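Local coordinates for protein trans-isoprenyl diphosphate synthase (Caulobacter crescentus, PDB 3OYR) that probably makes octaprenyl diphosphate, the precursor of quinone side chains, by adding isopentenyl units to farnesyl diphosphate with the help of magnesium, at residues K191-F196 / L224-Q229; G65-P70 / A93-H98; I61-K66 / L113-V118. All coordinates share one frame; numbering follows the deposited sequence.

Contact 1: K191-F196 / L224-Q229; sequences KTAELF and LGLAFQ. With DMA (dimethylallyl diphosphate), chain G; DMA (dimethylallyl diphosphate), chain D.
Thr192 and Gln229 form the polar link between helices 181-206 and 211-238: the hydroxyl OG1 of Thr192 donates to OE1 of Gln229 over 2.6 Å. The hydroxyl approaches OE1 from over the amide face, 53° from the carbonyl plane, rather than along a lone pair. OG1 lies anti to the carbonyl carbon of its own residue, while the bend of Gln229 at chi2 brings its amide across the threonine. A short hydroxyl and a long amide suit this position, since together they span the helices and still leave NE2 for other partners.

Apolar packing does the rest. The two segments run at 142° to each other with axes 7.6 Å apart, a close approach made possible by small residues. Gly225 lies against Ala193, their CA atoms 3.9 Å apart, and a side chain on Gly225 would collide with Ala193 CA. The methyl of Ala193 in turn reaches CG and CD2 of Leu226. Beside this pair, CD1 of Phe196 rests on Gly225 CA, and CD2 meets Leu224 CD2 at 3.8 Å.

Phe196 and Phe228 make an edge-to-face (T-shaped) pair with centroids 5.0 Å apart and planes at 54°. CZ of Phe196 stands over the centre of the Phe228 ring, whose own CZ edge turns to O2A of the chain D dimethylallyl diphosphate.

Ligand bonds are weak here. Gln229 NE2 reaches O1A of the chain G molecule at 3.3 Å, and Lys191 NZ reaches O1 of the same molecule at 3.4 Å; NE2 also bonds to Asp233 OD1, and NZ more firmly to Gln170 OE1. Both helices thus turn polar side chains to the pocket of the mainly helical isoprenoid synthase fold, where the positive charge of Lys191 would probably help balance the diphosphate, while the core behind is sealed by carbon.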
loop_
_atom_site.group_PDB
_atom_site.type_symbol
_atom_site.label_atom_id
_atom_site.label_comp_id
_atom_site.label_asym_id
_atom_site.label_seq_id
_atom_site.Cartn_x
_atom_site.Cartn_y
_atom_site.Cartn_z
ATOM N N LYS B 191 -7.992 -7.523 -9.873
ATOM C CA LYS B 191 -6.854 -7.863 -9.053
ATOM C C LYS B 191 -5.596 -8.147 -9.868
ATOM O O LYS B 191 -4.498 -8.022 -9.335
ATOM C CB LYS B 191 -7.178 -9.041 -8.140
ATOM C CG LYS B 191 -6.946 -10.392 -8.788
ATOM C CD LYS B 191 -6.937 -11.494 -7.753
ATOM C CE LYS B 191 -6.907 -12.845 -8.455
ATOM N NZ LYS B 191 -6.831 -13.961 -7.453
ATOM N N THR B 192 -5.750 -8.519 -11.144
ATOM C CA THR B 192 -4.588 -8.903 -11.952
ATOM C C THR B 192 -4.475 -8.167 -13.270
ATOM O O THR B 192 -3.411 -7.653 -13.597
ATOM C CB THR B 192 -4.544 -10.420 -12.193
ATOM O OG1 THR B 192 -4.475 -11.096 -10.924
ATOM C CG2 THR B 192 -3.327 -10.804 -13.047
ATOM N N ALA B 193 -5.561 -8.111 -14.036
ATOM C CA ALA B 193 -5.462 -7.571 -15.391
ATOM C C ALA B 193 -5.228 -6.049 -15.426
ATOM O O ALA B 193 -4.565 -5.545 -16.329
ATOM C CB ALA B 193 -6.677 -7.970 -16.221
ATOM N N GLU B 194 -5.745 -5.337 -14.425
ATOM C CA GLU B 194 -5.631 -3.884 -14.368
ATOM C C GLU B 194 -4.194 -3.342 -14.262
ATOM O O GLU B 194 -3.862 -2.338 -14.895
ATOM C CB GLU B 194 -6.456 -3.336 -13.210
ATOM C CG GLU B 194 -7.020 -1.973 -13.497
ATOM C CD GLU B 194 -8.183 -2.050 -14.464
ATOM O OE1 GLU B 194 -9.160 -2.796 -14.218
ATOM O OE2 GLU B 194 -8.113 -1.366 -15.486
ATOM N N LEU B 195 -3.345 -4.004 -13.485
ATOM C CA LEU B 195 -1.922 -3.630 -13.358
ATOM C C LEU B 195 -1.157 -3.811 -14.710
ATOM O O LEU B 195 -0.340 -2.944 -15.123
ATOM C CB LEU B 195 -1.250 -4.405 -12.213
ATOM C CG LEU B 195 0.132 -3.878 -11.822
ATOM C CD1 LEU B 195 0.127 -2.349 -11.646
ATOM C CD2 LEU B 195 0.593 -4.551 -10.568
ATOM N N PHE B 196 -1.495 -4.880 -15.435
ATOM C CA PHE B 196 -0.988 -5.085 -16.798
ATOM C C PHE B 196 -1.468 -4.003 -17.742
ATOM O O PHE B 196 -0.656 -3.466 -18.490
ATOM C CB PHE B 196 -1.377 -6.449 -17.366
ATOM C CG PHE B 196 -0.503 -7.585 -16.884
ATOM C CD1 PHE B 196 -0.977 -8.505 -15.972
ATOM C CD2 PHE B 196 0.796 -7.735 -17.365
ATOM C CE1 PHE B 196 -0.163 -9.560 -15.546
ATOM C CE2 PHE B 196 1.615 -8.768 -16.957
ATOM C CZ PHE B 196 1.138 -9.689 -16.056
ATOM N N LEU B 224 -4.142 -9.121 -22.059
ATOM C CA LEU B 224 -2.997 -9.968 -21.677
ATOM C C LEU B 224 -3.131 -10.436 -20.231
ATOM O O LEU B 224 -2.908 -11.607 -19.932
ATOM C CB LEU B 224 -1.655 -9.263 -21.878
ATOM C CG LEU B 224 -0.500 -10.226 -21.591
ATOM C CD1 LEU B 224 0.244 -10.563 -22.822
ATOM C CD2 LEU B 224 0.427 -9.693 -20.569
ATOM N N GLY B 225 -3.543 -9.527 -19.350
ATOM C CA GLY B 225 -3.679 -9.852 -17.936
ATOM C C GLY B 225 -4.777 -10.844 -17.613
ATOM O O GLY B 225 -4.598 -11.691 -16.738
ATOM N N LEU B 226 -5.908 -10.748 -18.302
ATOM C CA LEU B 226 -6.970 -11.764 -18.166
ATOM C C LEU B 226 -6.468 -13.167 -18.555
ATOM O O LEU B 226 -6.575 -14.121 -17.757
ATOM C CB LEU B 226 -8.213 -11.354 -18.967
ATOM C CG LEU B 226 -8.898 -10.079 -18.440
ATOM C CD1 LEU B 226 -9.954 -9.579 -19.393
ATOM C CD2 LEU B 226 -9.520 -10.337 -17.087
ATOM N N ALA B 227 -5.856 -13.268 -19.738
ATOM C CA ALA B 227 -5.211 -14.514 -20.197
ATOM C C ALA B 227 -4.230 -15.007 -19.150
ATOM O O ALA B 227 -4.268 -16.190 -18.752
ATOM C CB ALA B 227 -4.482 -14.281 -21.555
ATOM N N PHE B 228 -3.391 -14.078 -18.678
ATOM C CA PHE B 228 -2.340 -14.363 -17.709
ATOM C C PHE B 228 -2.913 -14.998 -16.453
ATOM O O PHE B 228 -2.424 -16.039 -16.001
ATOM C CB PHE B 228 -1.563 -13.070 -17.354
ATOM C CG PHE B 228 -0.340 -13.308 -16.505
ATOM C CD1 PHE B 228 0.878 -13.649 -17.101
ATOM C CD2 PHE B 228 -0.402 -13.199 -15.105
ATOM C CE1 PHE B 228 2.017 -13.892 -16.306
ATOM C CE2 PHE B 228 0.743 -13.423 -14.303
ATOM C CZ PHE B 228 1.945 -13.777 -14.902
ATOM N N GLN B 229 -3.956 -14.379 -15.899
ATOM C CA GLN B 229 -4.536 -14.851 -14.645
ATOM C C GLN B 229 -5.288 -16.179 -14.792
ATOM O O GLN B 229 -5.201 -17.052 -13.912
ATOM C CB GLN B 229 -5.437 -13.787 -14.047
ATOM C CG GLN B 229 -5.898 -14.128 -12.646
ATOM C CD GLN B 229 -4.749 -14.349 -11.674
ATOM O OE1 GLN B 229 -3.810 -13.563 -11.613
ATOM N NE2 GLN B 229 -4.821 -15.421 -10.915
HETATM C C1 DMA G . -3.583 -12.445 -7.055
HETATM O O1 DMA G . -3.466 -13.708 -7.700
HETATM C C2 DMA G . -2.307 -11.966 -6.438
HETATM C C3 DMA G . -1.902 -10.693 -6.515
HETATM C C4 DMA G . -2.668 -9.615 -7.216
HETATM C C5 DMA G . -0.610 -10.347 -5.854
HETATM P PA DMA G . -3.083 -15.117 -6.975
HETATM O O1A DMA G . -3.647 -16.154 -7.899
HETATM O O2A DMA G . -3.423 -15.135 -5.509
HETATM O O3A DMA G . -1.481 -15.052 -7.178
HETATM P PB DMA G . -0.394 -16.098 -6.595
HETATM O O1B DMA G . 0.822 -15.534 -7.284
HETATM O O2B DMA G . -0.848 -17.462 -7.059
HETATM O O3B DMA G . -0.418 -15.987 -5.088
HETATM C C1 DMA D . 2.104 -13.336 -9.465
HETATM O O1 DMA D . 2.666 -12.666 -10.602
HETATM C C2 DMA D . 0.884 -12.487 -9.403
HETATM C C3 DMA D . -0.259 -12.838 -9.997
HETATM C C4 DMA D . -0.459 -14.173 -10.665
HETATM C C5 DMA D . -1.376 -11.843 -9.944
HETATM P PA DMA D . 3.776 -13.245 -11.604
HETATM O O1A DMA D . 4.070 -12.257 -12.715
HETATM O O2A DMA D . 3.348 -14.618 -12.039
HETATM O O3A DMA D . 4.982 -13.333 -10.524
HETATM P PB DMA D . 6.564 -13.010 -10.708
HETATM O O1B DMA D . 6.698 -11.502 -10.617
HETATM O O2B DMA D . 7.033 -13.730 -9.461
HETATM O O3B DMA D . 7.042 -13.579 -12.016
#

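Contact 2: G65-P70 / A93-H98; sequences GKRLRP and AVEFIH. With DMA (dimethylallyl diphosphate), chain D.
This is a buried, largely polar contact between the start of helix 68-79, with the loop before it, and the middle of helix 87-109, on the wall of a diphosphate pocket. Its centre is a stack: the guanidinium of Arg69 lies flat on the His98 ring, centres 3.7 Å apart and planes at 9°. The arginine's extended chain also lays CD over the same ring. Two flat groups with N-H donors at the rim suit the place, since they stack and still bind phosphate: Arg69 NH1 donates to O1A of the chain D dimethylallyl diphosphate at 2.8 Å, nearly straight at 175°, and His98 NE2 to O1B, also at 2.8 Å.

Glu95, bent at chi2, turns its carboxylate to the loop. OE2 pairs with Arg67 NH1 at 3.3 Å, by charge alone, since the oxygen is well out of the guanidinium plane; Arg67 NH2 is held by Ile61 O. One water accepts from Arg69 N and NH1 and donates to Glu95 OE1 at 2.9 Å. Nearer the backbone, Val94 CG1 packs on Arg69 CB at 3.5 Å.

Lys66 gives its backbone N and NZ to O3B and NZ also to O2A, while the terminal carboxylate of Ala345 pairs with NZ. That carboxylate and Glu95 probably offset part of the repulsion among the cations around one diphosphate.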
loop_
_atom_site.group_PDB
_atom_site.type_symbol
_atom_site.label_atom_id
_atom_site.label_comp_id
_atom_site.label_asym_id
_atom_site.label_seq_id
_atom_site.Cartn_x
_atom_site.Cartn_y
_atom_site.Cartn_z
ATOM N N GLY B 65 11.471 -13.653 -10.543
ATOM C CA GLY B 65 10.296 -12.954 -11.031
ATOM C C GLY B 65 10.518 -12.608 -12.479
ATOM O O GLY B 65 11.617 -12.240 -12.868
ATOM N N LYS B 66 9.466 -12.713 -13.278
ATOM C CA LYS B 66 9.595 -12.587 -14.729
ATOM C C LYS B 66 9.683 -11.149 -15.207
ATOM O O LYS B 66 10.028 -10.915 -16.359
ATOM C CB LYS B 66 8.447 -13.314 -15.435
ATOM C CG LYS B 66 8.389 -14.806 -15.151
ATOM C CD LYS B 66 7.131 -15.434 -15.789
ATOM C CE LYS B 66 5.814 -14.910 -15.159
ATOM N NZ LYS B 66 5.667 -15.441 -13.757
ATOM N N ARG B 67 9.358 -10.193 -14.331
ATOM C CA ARG B 67 9.434 -8.768 -14.653
ATOM C C ARG B 67 8.575 -8.370 -15.845
ATOM O O ARG B 67 8.885 -7.401 -16.538
ATOM C CB ARG B 67 10.891 -8.330 -14.848
ATOM C CG ARG B 67 11.762 -8.633 -13.622
ATOM C CD ARG B 67 11.453 -7.641 -12.484
ATOM N NE ARG B 67 12.457 -7.731 -11.435
ATOM C CZ ARG B 67 12.424 -8.619 -10.445
ATOM N NH1 ARG B 67 11.415 -9.477 -10.346
ATOM N NH2 ARG B 67 13.405 -8.643 -9.554
ATOM N N LEU B 68 7.477 -9.103 -16.062
ATOM C CA LEU B 68 6.591 -8.857 -17.217
ATOM C C LEU B 68 5.968 -7.483 -17.167
ATOM O O LEU B 68 5.842 -6.806 -18.197
ATOM C CB LEU B 68 5.489 -9.922 -17.326
ATOM C CG LEU B 68 5.930 -11.377 -17.508
ATOM C CD1 LEU B 68 4.744 -12.261 -17.821
ATOM C CD2 LEU B 68 6.990 -11.526 -18.609
ATOM N N ARG B 69 5.615 -7.051 -15.962
ATOM C CA ARG B 69 5.005 -5.745 -15.816
ATOM C C ARG B 69 5.900 -4.567 -16.208
ATOM O O ARG B 69 5.474 -3.784 -17.082
ATOM C CB ARG B 69 4.322 -5.595 -14.467
ATOM C CG ARG B 69 3.078 -6.443 -14.345
ATOM C CD ARG B 69 2.888 -6.769 -12.897
ATOM N NE ARG B 69 1.887 -7.797 -12.663
ATOM C CZ ARG B 69 2.150 -9.093 -12.615
ATOM N NH1 ARG B 69 3.394 -9.545 -12.821
ATOM N NH2 ARG B 69 1.162 -9.933 -12.382
ATOM N N PRO B 70 7.145 -4.455 -15.634
ATOM C CA PRO B 70 8.043 -3.394 -16.159
ATOM C C PRO B 70 8.424 -3.565 -17.624
ATOM O O PRO B 70 8.592 -2.551 -18.322
ATOM C CB PRO B 70 9.307 -3.473 -15.260
ATOM C CG PRO B 70 9.195 -4.771 -14.506
ATOM C CD PRO B 70 7.713 -5.075 -14.418
ATOM N N ALA B 93 8.402 1.741 -10.766
ATOM C CA ALA B 93 7.225 1.940 -9.877
ATOM C C ALA B 93 6.226 0.787 -9.996
ATOM O O ALA B 93 5.704 0.272 -8.973
ATOM C CB ALA B 93 6.532 3.263 -10.187
ATOM N N VAL B 94 6.002 0.347 -11.240
ATOM C CA VAL B 94 5.080 -0.773 -11.523
ATOM C C VAL B 94 5.537 -2.054 -10.821
ATOM O O VAL B 94 4.727 -2.766 -10.174
ATOM C CB VAL B 94 4.961 -0.963 -13.066
ATOM C CG1 VAL B 94 4.379 -2.291 -13.424
ATOM C CG2 VAL B 94 4.134 0.132 -13.650
ATOM N N GLU B 95 6.838 -2.345 -10.911
ATOM C CA GLU B 95 7.379 -3.538 -10.231
ATOM C C GLU B 95 7.280 -3.444 -8.724
ATOM O O GLU B 95 7.030 -4.462 -8.064
ATOM C CB GLU B 95 8.827 -3.857 -10.659
ATOM C CG GLU B 95 9.359 -5.250 -10.203
ATOM C CD GLU B 95 8.557 -6.452 -10.736
ATOM O OE1 GLU B 95 7.795 -6.334 -11.711
ATOM O OE2 GLU B 95 8.706 -7.551 -10.186
ATOM N N PHE B 96 7.520 -2.257 -8.171
ATOM C CA PHE B 96 7.307 -2.036 -6.741
ATOM C C PHE B 96 5.863 -2.250 -6.347
ATOM O O PHE B 96 5.594 -2.914 -5.339
ATOM C CB PHE B 96 7.738 -0.633 -6.291
ATOM C CG PHE B 96 9.233 -0.494 -6.067
ATOM C CD1 PHE B 96 10.003 -1.577 -5.647
ATOM C CD2 PHE B 96 9.859 0.722 -6.264
ATOM C CE1 PHE B 96 11.387 -1.449 -5.448
ATOM C CE2 PHE B 96 11.232 0.859 -6.068
ATOM C CZ PHE B 96 11.999 -0.225 -5.657
ATOM N N ILE B 97 4.933 -1.721 -7.145
ATOM C CA ILE B 97 3.513 -1.949 -6.847
ATOM C C ILE B 97 3.208 -3.443 -6.860
ATOM O O ILE B 97 2.618 -3.963 -5.910
ATOM C CB ILE B 97 2.535 -1.143 -7.757
ATOM C CG1 ILE B 97 2.524 0.329 -7.327
ATOM C CG2 ILE B 97 1.097 -1.709 -7.638
ATOM C CD1 ILE B 97 2.105 1.317 -8.459
ATOM N N HIS B 98 3.679 -4.132 -7.895
ATOM C CA HIS B 98 3.523 -5.577 -7.993
ATOM C C HIS B 98 4.130 -6.298 -6.767
ATOM O O HIS B 98 3.463 -7.128 -6.134
ATOM C CB HIS B 98 4.112 -6.067 -9.318
ATOM C CG HIS B 98 4.224 -7.557 -9.433
ATOM N ND1 HIS B 98 3.134 -8.396 -9.358
ATOM C CD2 HIS B 98 5.293 -8.353 -9.679
ATOM C CE1 HIS B 98 3.529 -9.648 -9.517
ATOM N NE2 HIS B 98 4.835 -9.650 -9.715
HETATM C C1 DMA D . 2.104 -13.336 -9.465
HETATM O O1 DMA D . 2.666 -12.666 -10.602
HETATM C C2 DMA D . 0.884 -12.487 -9.403
HETATM C C3 DMA D . -0.259 -12.838 -9.997
HETATM C C4 DMA D . -0.459 -14.173 -10.665
HETATM C C5 DMA D . -1.376 -11.843 -9.944
HETATM P PA DMA D . 3.776 -13.245 -11.604
HETATM O O1A DMA D . 4.070 -12.257 -12.715
HETATM O O2A DMA D . 3.348 -14.618 -12.039
HETATM O O3A DMA D . 4.982 -13.333 -10.524
HETATM P PB DMA D . 6.564 -13.010 -10.708
HETATM O O1B DMA D . 6.698 -11.502 -10.617
HETATM O O2B DMA D . 7.033 -13.730 -9.461
HETATM O O3B DMA D . 7.042 -13.579 -12.016
HETATM O O HOH W 1 8.566 -9.840 -11.582
HETATM O O HOH W 2 6.069 -8.121 -13.191
#

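Contact 3: I61-K66 / L113-V118; sequences IAAGGK and LRRGKV. With DMA (dimethylallyl diphosphate), chain D; DMA (dimethylallyl diphosphate), chain G.
Arg115 crosses from a two-stranded beta hairpin to the glycine-rich loop between helices 52-61 and 68-79, where it meets Gly64 and Gly65. The hairpin pairs strands 113-114 and 117-118 through a type I' turn from Arg114 to Lys117, in which Arg115 and Gly116 both take positive phi. With CG anti to the carbonyl carbon (chi1 -66°) and the chain extended from CG to NE, Arg115 lays its guanidinium against the loop. Gly64 O stands 3.2 Å above one face, and Gly65 CA approaches the same group, 3.6 Å from Arg115 NE. A side chain on Gly65 would strike that guanidinium, and the backbone angles of Gly64 and Gly65 are themselves ones that glycine alone takes easily.

The edge of the guanidinium serves the chain D dimethylallyl diphosphate. NE donates to O2B at 2.8 Å and 177°, and NH1 to O1B, while NH2 bonds to Leu60 O; NH1 also has a weak, long ion pair with Glu95. Replacing Arg115 with an alanine would probably leave the terminal phosphate short of two donors, Leu60 O without this one, and the backbone of Gly64 and Gly65 without the flat group that lies against it.

Its neighbour Arg114 turns another way. CG is anti to the backbone N, and bends at chi2 and chi3 fold the chain toward the chain G molecule, where NH1 donates to O1B at 2.7 Å and NH2 to O3B. Asp106 also pairs with NH2 and probably steadies the group. A long, multiply donating arginine suits both positions, letting adjacent residues serve different diphosphates.

At the outer end, Ala63 CB lies 3.9 Å from Arg115 CB. The extended Lys117 chain runs alongside that methyl to hand NZ to His59 O, and Lys117 CE touches Ala63 CB at 3.7 Å.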
loop_
_atom_site.group_PDB
_atom_site.type_symbol
_atom_site.label_atom_id
_atom_site.label_comp_id
_atom_site.label_asym_id
_atom_site.label_seq_id
_atom_site.Cartn_x
_atom_site.Cartn_y
_atom_site.Cartn_z
ATOM N N ILE B 61 12.540 -9.538 -4.120
ATOM C CA ILE B 61 12.913 -9.008 -5.413
ATOM C C ILE B 61 14.057 -9.803 -6.065
ATOM O O ILE B 61 13.940 -10.226 -7.221
ATOM C CB ILE B 61 13.232 -7.491 -5.335
ATOM C CG1 ILE B 61 11.987 -6.685 -4.916
ATOM C CG2 ILE B 61 13.782 -6.986 -6.669
ATOM C CD1 ILE B 61 12.314 -5.254 -4.339
ATOM N N ALA B 62 15.141 -10.034 -5.320
ATOM C CA ALA B 62 16.273 -10.824 -5.836
ATOM C C ALA B 62 15.964 -12.320 -6.028
ATOM O O ALA B 62 16.693 -13.001 -6.755
ATOM C CB ALA B 62 17.550 -10.621 -4.971
ATOM N N ALA B 63 14.878 -12.811 -5.418
ATOM C CA ALA B 63 14.478 -14.225 -5.521
ATOM C C ALA B 63 14.126 -14.681 -6.941
ATOM O O ALA B 63 14.174 -15.874 -7.252
ATOM C CB ALA B 63 13.310 -14.521 -4.592
ATOM N N GLY B 64 13.769 -13.729 -7.793
ATOM C CA GLY B 64 13.401 -14.026 -9.167
ATOM C C GLY B 64 12.262 -13.134 -9.615
ATOM O O GLY B 64 12.103 -11.996 -9.136
ATOM N N GLY B 65 11.471 -13.653 -10.543
ATOM C CA GLY B 65 10.296 -12.954 -11.031
ATOM C C GLY B 65 10.518 -12.608 -12.479
ATOM O O GLY B 65 11.617 -12.240 -12.868
ATOM N N LYS B 66 9.466 -12.713 -13.278
ATOM C CA LYS B 66 9.595 -12.587 -14.729
ATOM C C LYS B 66 9.683 -11.149 -15.207
ATOM O O LYS B 66 10.028 -10.915 -16.359
ATOM C CB LYS B 66 8.447 -13.314 -15.435
ATOM C CG LYS B 66 8.389 -14.806 -15.151
ATOM C CD LYS B 66 7.131 -15.434 -15.789
ATOM C CE LYS B 66 5.814 -14.910 -15.159
ATOM N NZ LYS B 66 5.667 -15.441 -13.757
ATOM N N LEU B 113 5.280 -20.289 0.142
ATOM C CA LEU B 113 6.341 -20.227 -0.835
ATOM C C LEU B 113 6.062 -19.150 -1.900
ATOM O O LEU B 113 4.943 -19.018 -2.381
ATOM C CB LEU B 113 6.481 -21.589 -1.519
ATOM C CG LEU B 113 7.806 -21.886 -2.220
ATOM C CD1 LEU B 113 8.931 -22.124 -1.199
ATOM C CD2 LEU B 113 7.658 -23.093 -3.136
ATOM N N ARG B 114 7.103 -18.411 -2.267
ATOM C CA ARG B 114 7.015 -17.374 -3.281
ATOM C C ARG B 114 8.358 -17.247 -3.962
ATOM O O ARG B 114 9.379 -17.008 -3.292
ATOM C CB ARG B 114 6.595 -16.025 -2.666
ATOM C CG ARG B 114 6.736 -14.842 -3.646
ATOM C CD ARG B 114 5.698 -14.875 -4.756
ATOM N NE ARG B 114 4.362 -14.692 -4.208
ATOM C CZ ARG B 114 3.226 -14.821 -4.893
ATOM N NH1 ARG B 114 3.239 -15.121 -6.191
ATOM N NH2 ARG B 114 2.073 -14.623 -4.263
ATOM N N ARG B 115 8.350 -17.424 -5.285
ATOM C CA ARG B 115 9.552 -17.347 -6.120
ATOM C C ARG B 115 10.659 -18.309 -5.646
ATOM O O ARG B 115 11.856 -17.997 -5.733
ATOM C CB ARG B 115 10.072 -15.898 -6.231
ATOM C CG ARG B 115 9.141 -14.934 -6.967
ATOM C CD ARG B 115 9.694 -13.496 -6.933
ATOM N NE ARG B 115 8.885 -12.560 -7.738
ATOM C CZ ARG B 115 8.988 -11.232 -7.703
ATOM N NH1 ARG B 115 8.200 -10.491 -8.487
ATOM N NH2 ARG B 115 9.864 -10.632 -6.884
ATOM N N GLY B 116 10.253 -19.470 -5.134
ATOM C CA GLY B 116 11.200 -20.513 -4.741
ATOM C C GLY B 116 11.741 -20.383 -3.326
ATOM O O GLY B 116 12.399 -21.300 -2.836
ATOM N N LYS B 117 11.480 -19.243 -2.680
ATOM C CA LYS B 117 11.925 -18.989 -1.309
ATOM C C LYS B 117 10.715 -19.016 -0.380
ATOM O O LYS B 117 9.570 -18.881 -0.829
ATOM C CB LYS B 117 12.638 -17.628 -1.189
ATOM C CG LYS B 117 14.031 -17.536 -1.838
ATOM C CD LYS B 117 14.698 -16.211 -1.446
ATOM C CE LYS B 117 15.903 -15.857 -2.321
ATOM N NZ LYS B 117 16.236 -14.386 -2.265
ATOM N N VAL B 118 10.976 -19.188 0.910
ATOM C CA VAL B 118 9.955 -19.067 1.951
ATOM C C VAL B 118 9.352 -17.661 1.862
ATOM O O VAL B 118 10.074 -16.700 1.577
ATOM C CB VAL B 118 10.574 -19.351 3.363
ATOM C CG1 VAL B 118 11.728 -18.377 3.675
ATOM C CG2 VAL B 118 9.534 -19.318 4.456
HETATM C C1 DMA D . 2.104 -13.336 -9.465
HETATM O O1 DMA D . 2.666 -12.666 -10.602
HETATM C C2 DMA D . 0.884 -12.487 -9.403
HETATM C C3 DMA D . -0.259 -12.838 -9.997
HETATM C C4 DMA D . -0.459 -14.173 -10.665
HETATM C C5 DMA D . -1.376 -11.843 -9.944
HETATM P PA DMA D . 3.776 -13.245 -11.604
HETATM O O1A DMA D . 4.070 -12.257 -12.715
HETATM O O2A DMA D . 3.348 -14.618 -12.039
HETATM O O3A DMA D . 4.982 -13.333 -10.524
HETATM P PB DMA D . 6.564 -13.010 -10.708
HETATM O O1B DMA D . 6.698 -11.502 -10.617
HETATM O O2B DMA D . 7.033 -13.730 -9.461
HETATM O O3B DMA D . 7.042 -13.579 -12.016
HETATM C C1 DMA G . -3.583 -12.445 -7.055
HETATM O O1 DMA G . -3.466 -13.708 -7.700
HETATM C C2 DMA G . -2.307 -11.966 -6.438
HETATM C C3 DMA G . -1.902 -10.693 -6.515
HETATM C C4 DMA G . -2.668 -9.615 -7.216
HETATM C C5 DMA G . -0.610 -10.347 -5.854
HETATM P PA DMA G . -3.083 -15.117 -6.975
HETATM O O1A DMA G . -3.647 -16.154 -7.899
HETATM O O2A DMA G . -3.423 -15.135 -5.509
HETATM O O3A DMA G . -1.481 -15.052 -7.178
HETATM P PB DMA G . -0.394 -16.098 -6.595
HETATM O O1B DMA G . 0.822 -15.534 -7.284
HETATM O O2B DMA G . -0.848 -17.462 -7.059
HETATM O O3B DMA G . -0.418 -15.987 -5.088
#

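How the contacts relate
All three contacts converge on the chain D dimethylallyl diphosphate. Contacts 2 and 3, with centres about 13 Å apart, share Gly65 and Lys66 and grip its diphosphate from the loop, helix 87-109 and the hairpin. His98 NE2 packs 3.7 Å from Arg115 NH1 where they join. Contact 1, its centre about 13 Å from that of contact 2 and 20 Å from that of contact 3, lies deeper; Phe196 CE1 meets Arg69 NH2 at 3.5 Å. Contacts 1 and 3 also touch the chain G molecule. The side chain of Gln229 comes within about 4 Å of a bound calcium ion and about 3 Å of the side chain of Asp232, whereas that of Arg115 stays about 12 Å from a calcium ion.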